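Local coordinates for inositol monophosphatase family protein (Staphylococcus aureus, PDB 5I3S) that probably hydrolyses phosphate monoesters such as inositol monophosphate and has a sugar phosphatase fold, at residues A[221-224]-A[230-233]. Numbering follows the deposited sequence.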
loop_
_atom_site.group_PDB
_atom_site.type_symbol
_atom_site.label_atom_id
_atom_site.label_comp_id
_atom_site.label_asym_id
_atom_site.label_seq_id
_atom_site.Cartn_x
_atom_site.Cartn_y
_atom_site.Cartn_z
ATOM N N GLY A 221 -5.183 -3.690 -20.633
ATOM C CA GLY A 221 -5.755 -2.631 -19.799
ATOM C C GLY A 221 -5.971 -1.371 -20.613
ATOM O O GLY A 221 -5.508 -1.318 -21.765
ATOM N N GLN A 222 -6.687 -0.371 -20.061
ATOM C CA GLN A 222 -6.688 0.939 -20.679
ATOM C C GLN A 222 -6.304 2.135 -19.824
ATOM O O GLN A 222 -6.468 2.163 -18.607
ATOM C CB GLN A 222 -7.945 1.243 -21.447
ATOM C CG GLN A 222 -9.239 0.792 -20.841
ATOM C CD GLN A 222 -10.426 1.220 -21.712
ATOM O OE1 GLN A 222 -11.596 0.823 -21.495
ATOM N NE2 GLN A 222 -10.128 2.049 -22.711
ATOM N N ALA A 223 -5.804 3.137 -20.537
ATOM C CA ALA A 223 -5.247 4.304 -19.942
ATOM C C ALA A 223 -5.744 5.500 -20.690
ATOM O O ALA A 223 -5.783 5.486 -21.879
ATOM C CB ALA A 223 -3.743 4.256 -19.975
ATOM N N SER A 224 -6.112 6.513 -19.926
ATOM C CA SER A 224 -6.417 7.808 -20.405
ATOM C C SER A 224 -6.057 8.797 -19.293
ATOM O O SER A 224 -5.589 8.399 -18.242
ATOM C CB SER A 224 -7.913 7.912 -20.692
ATOM O OG SER A 224 -8.650 7.877 -19.485
ATOM N N PRO A 230 -5.988 10.396 -24.653
ATOM C CA PRO A 230 -4.867 9.446 -24.561
ATOM C C PRO A 230 -3.619 10.012 -23.873
ATOM O O PRO A 230 -3.357 11.192 -24.022
ATOM C CB PRO A 230 -4.528 9.147 -26.049
ATOM C CG PRO A 230 -5.205 10.234 -26.858
ATOM C CD PRO A 230 -6.426 10.636 -26.044
ATOM N N LEU A 231 -2.831 9.160 -23.212
ATOM C CA LEU A 231 -1.571 9.572 -22.597
ATOM C C LEU A 231 -0.473 9.513 -23.593
ATOM O O LEU A 231 -0.415 8.615 -24.394
ATOM C CB LEU A 231 -1.176 8.661 -21.434
ATOM C CG LEU A 231 -2.201 8.636 -20.323
ATOM C CD1 LEU A 231 -1.819 7.607 -19.279
ATOM C CD2 LEU A 231 -2.362 10.012 -19.715
ATOM N N THR A 232 0.420 10.476 -23.524
ATOM C CA THR A 232 1.554 10.530 -24.407
ATOM C C THR A 232 2.703 10.987 -23.544
ATOM O O THR A 232 2.488 11.483 -22.434
ATOM C CB THR A 232 1.353 11.524 -25.589
ATOM O OG1 THR A 232 1.199 12.862 -25.097
ATOM C CG2 THR A 232 0.117 11.158 -26.417
ATOM N N ILE A 233 3.919 10.853 -24.068
ATOM C CA ILE A 233 5.125 11.246 -23.337
ATOM C C ILE A 233 5.548 12.689 -23.605
ATOM O O ILE A 233 6.588 13.122 -23.142
ATOM C CB ILE A 233 6.285 10.240 -23.539
ATOM C CG1 ILE A 233 6.626 10.070 -25.028
ATOM C CG2 ILE A 233 5.884 8.907 -22.930
ATOM C CD1 ILE A 233 8.065 9.632 -25.225
HETATM O O HOH W 1 -3.896 6.317 -23.580
#
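A single water joins Ala223 to Leu231: it donates a hydrogen bond to Ala223 O at 2.7 Å and accepts one from Leu231 N at 3.1 Å. No direct hydrogen bond links 221-224 to 230-233; the water bridges the two backbones, which come closest at Ser224 and Pro230, with 4.7 Å between their CA atoms. The rest of the contact is made by the end of the leucine. With CG anti to the carbonyl carbon (chi1 -60°), the isobutyl group of Leu231 reaches back to the strand and its two methyls part. CD1 meets the methyl of Ala223, 3.9 Å from CB, while CD2 lies against the end of the strand, 3.9 Å from Ser224 O. Strand 222-224 is an outermost strand of the five-stranded mixed sheet of the sugar phosphatase fold, paired antiparallel with strand 237-242; the loop containing 230-233 connects the two. Ala223 and Leu231 both rest on Leu213 of helix 206-218, and on Val241 and Ile239 of the neighbouring strand, respectively; their methyl contact lies beside these apolar residues of helix and sheet. Ser224 turns its CB away from the loop, and its OG hydrogen-bonds His247 NE2 on helix 244-255.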